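Local atomic coordinates of Alpha/beta hydrolase (Legionella pneumophila subsp. pneumophila str. Philadelphia 1, PDB entry 4EZI), a protein that is of uncharacterised function but has an alpha/beta hydrolase fold and is possibly a lipase acting on triacylglycerols. Residues M178-A183 with F299-F304. Numbering follows the deposited sequence.
Sequences MFEMLA and FNHYDF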
loop_
_atom_site.group_PDB
_atom_site.type_symbol
_atom_site.label_atom_id
_atom_site.label_comp_id
_atom_site.label_asym_id
_atom_site.label_seq_id
_atom_site.Cartn_x
_atom_site.Cartn_y
_atom_site.Cartn_z
HETATM N N MSE A 178 -1.251 -2.217 -8.918
HETATM C CA MSE A 178 -0.732 -1.099 -9.703
HETATM C C MSE A 178 0.187 -1.625 -10.818
HETATM O O MSE A 178 0.084 -1.196 -11.967
HETATM C CB MSE A 178 0.048 -0.172 -8.772
HETATM C CG MSE A 178 0.700 0.995 -9.481
HETATM SE SE MSE A 178 1.752 2.022 -8.242
HETATM C CE MSE A 178 2.087 3.483 -9.448
ATOM N N PHE A 179 1.107 -2.500 -10.455
ATOM C CA PHE A 179 2.036 -3.115 -11.422
ATOM C C PHE A 179 1.282 -3.827 -12.557
ATOM O O PHE A 179 1.558 -3.614 -13.744
ATOM C CB PHE A 179 2.897 -4.078 -10.635
ATOM C CG PHE A 179 4.014 -4.772 -11.402
ATOM C CD1 PHE A 179 4.639 -4.245 -12.531
ATOM C CD2 PHE A 179 4.472 -5.974 -10.901
ATOM C CE1 PHE A 179 5.707 -4.922 -13.125
ATOM C CE2 PHE A 179 5.551 -6.629 -11.471
ATOM C CZ PHE A 179 6.152 -6.100 -12.593
ATOM N N GLU A 180 0.280 -4.633 -12.188
ATOM C CA GLU A 180 -0.522 -5.345 -13.150
ATOM C C GLU A 180 -1.203 -4.385 -14.111
ATOM O O GLU A 180 -1.208 -4.607 -15.334
ATOM C CB GLU A 180 -1.543 -6.234 -12.414
ATOM C CG GLU A 180 -2.418 -7.046 -13.320
ATOM C CD GLU A 180 -3.411 -7.878 -12.577
ATOM O OE1 GLU A 180 -3.896 -7.409 -11.522
ATOM O OE2 GLU A 180 -3.730 -8.989 -13.049
HETATM N N MSE A 181 -1.811 -3.339 -13.571
HETATM C CA MSE A 181 -2.553 -2.387 -14.374
HETATM C C MSE A 181 -1.648 -1.536 -15.251
HETATM O O MSE A 181 -2.024 -1.206 -16.375
HETATM C CB MSE A 181 -3.447 -1.519 -13.491
HETATM C CG MSE A 181 -4.384 -0.604 -14.264
HETATM SE SE MSE A 181 -5.579 0.428 -13.137
HETATM C CE MSE A 181 -6.858 -0.978 -12.653
ATOM N N LEU A 182 -0.476 -1.175 -14.754
ATOM C CA LEU A 182 0.499 -0.482 -15.599
ATOM C C LEU A 182 0.885 -1.337 -16.812
ATOM O O LEU A 182 0.894 -0.862 -17.948
ATOM C CB LEU A 182 1.748 -0.098 -14.807
ATOM C CG LEU A 182 1.606 1.121 -13.878
ATOM C CD1 LEU A 182 2.874 1.257 -13.042
ATOM C CD2 LEU A 182 1.307 2.398 -14.665
ATOM N N ALA A 183 1.176 -2.611 -16.571
ATOM C CA ALA A 183 1.576 -3.509 -17.650
ATOM C C ALA A 183 0.442 -3.670 -18.665
ATOM O O ALA A 183 0.679 -3.749 -19.871
ATOM C CB ALA A 183 2.012 -4.858 -17.087
ATOM N N PHE A 299 -9.480 -10.158 -5.106
ATOM C CA PHE A 299 -8.322 -10.391 -4.266
ATOM C C PHE A 299 -7.131 -10.963 -4.986
ATOM O O PHE A 299 -6.018 -10.710 -4.565
ATOM C CB PHE A 299 -8.662 -11.295 -3.079
ATOM C CG PHE A 299 -7.995 -10.891 -1.807
ATOM C CD1 PHE A 299 -8.524 -9.878 -1.021
ATOM C CD2 PHE A 299 -6.834 -11.505 -1.381
ATOM C CE1 PHE A 299 -7.920 -9.517 0.167
ATOM C CE2 PHE A 299 -6.229 -11.132 -0.205
ATOM C CZ PHE A 299 -6.770 -10.139 0.563
ATOM N N ASN A 300 -7.351 -11.805 -5.996
ATOM C CA ASN A 300 -6.291 -12.679 -6.546
ATOM C C ASN A 300 -5.588 -12.043 -7.735
ATOM O O ASN A 300 -6.137 -11.985 -8.828
ATOM C CB ASN A 300 -6.864 -14.043 -6.910
ATOM C CG ASN A 300 -7.322 -14.830 -5.683
ATOM O OD1 ASN A 300 -6.975 -14.491 -4.550
ATOM N ND2 ASN A 300 -8.085 -15.908 -5.916
ATOM N N HIS A 301 -4.392 -11.544 -7.478
ATOM C CA HIS A 301 -3.585 -10.837 -8.470
ATOM C C HIS A 301 -2.143 -11.302 -8.412
ATOM O O HIS A 301 -1.228 -10.534 -8.190
ATOM C CB HIS A 301 -3.704 -9.328 -8.257
ATOM C CG HIS A 301 -5.097 -8.822 -8.454
ATOM N ND1 HIS A 301 -5.576 -8.416 -9.681
ATOM C CD2 HIS A 301 -6.125 -8.672 -7.580
ATOM C CE1 HIS A 301 -6.840 -8.052 -9.560
ATOM N NE2 HIS A 301 -7.203 -8.221 -8.300
ATOM N N TYR A 302 -1.949 -12.589 -8.621
ATOM C CA TYR A 302 -0.618 -13.150 -8.597
ATOM C C TYR A 302 -0.385 -14.058 -9.797
ATOM O O TYR A 302 0.509 -14.894 -9.753
ATOM C CB TYR A 302 -0.359 -13.877 -7.275
ATOM C CG TYR A 302 -1.430 -14.877 -6.912
ATOM C CD1 TYR A 302 -1.382 -16.154 -7.419
ATOM C CD2 TYR A 302 -2.506 -14.537 -6.080
ATOM C CE1 TYR A 302 -2.377 -17.092 -7.132
ATOM C CE2 TYR A 302 -3.503 -15.475 -5.783
ATOM C CZ TYR A 302 -3.427 -16.745 -6.315
ATOM O OH TYR A 302 -4.405 -17.692 -6.040
ATOM N N ASP A 303 -1.148 -13.838 -10.862
ATOM C CA ASP A 303 -1.059 -14.672 -12.062
ATOM C C ASP A 303 -1.056 -13.834 -13.328
ATOM O O ASP A 303 -1.877 -14.016 -14.230
ATOM C CB ASP A 303 -2.229 -15.660 -12.082
ATOM C CG ASP A 303 -2.057 -16.756 -13.132
ATOM O OD1 ASP A 303 -0.900 -17.114 -13.467
ATOM O OD2 ASP A 303 -3.100 -17.271 -13.605
ATOM N N PHE A 304 -0.119 -12.899 -13.392
ATOM C CA PHE A 304 0.126 -12.098 -14.578
ATOM C C PHE A 304 1.626 -12.063 -14.816
ATOM O O PHE A 304 2.419 -12.321 -13.917
ATOM C CB PHE A 304 -0.441 -10.685 -14.443
ATOM C CG PHE A 304 0.189 -9.854 -13.344
ATOM C CD1 PHE A 304 -0.321 -9.897 -12.057
ATOM C CD2 PHE A 304 1.276 -9.023 -13.612
ATOM C CE1 PHE A 304 0.253 -9.124 -11.045
ATOM C CE2 PHE A 304 1.844 -8.253 -12.601
ATOM C CZ PHE A 304 1.322 -8.298 -11.327
HETATM O O HOH W 1 -3.421 -12.008 -11.751
#
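Glu180 does two jobs with one extended side chain: its methylene groups lie over a face of the Phe304 ring while its carboxylate receives a hydrogen bond from His301. CB stands 3.7 Å from the centroid of the Phe304 ring, a CH-pi contact almost over the centre. Farther out the carboxylate stays stacked on the same ring, tilted only moderately from its plane, with OE2 3.7 Å from Phe304 CD1. Glutamate suits this place because its aliphatic stem can cover an aromatic face and still carry a charge to the loop beyond. CG lies anti to the backbone N (chi1 -179°) and the next torsion is extended too, which sends the carboxylate straight out from the helix.

There His301 ND1 donates to the syn lone pair of Glu180 OE1 at 2.7 Å. The bond is short but bent, 144° at the hydrogen, and the oxygen sits somewhat out of the imidazole plane, which stands nearly perpendicular to the carboxylate. With NE2 donating weakly to Asn298 O, both nitrogens would carry protons, consistent with a positively charged imidazole that the carboxylate would help stabilise. A water accepts from Asp303 N at 3.1 Å and donates weakly to Glu180 OE2, linking the second oxygen to the loop backbone.

Phe304 turns its edge toward the face of Phe179 in an offset edge-to-face pair, planes at 81°, with CE2 3.9 Å from Phe179 CD2. Phe333 of helix 323-334 also meets this ring; flat, apolar phenylalanine suits the place, offering a face to Glu180 and an edge to Phe179. The contact joins helix 170-185, which follows the probable nucleophile elbow and flanks the central sheet, to the loop leading into strand 310-314 of that sheet, in an alpha/beta hydrolase fold.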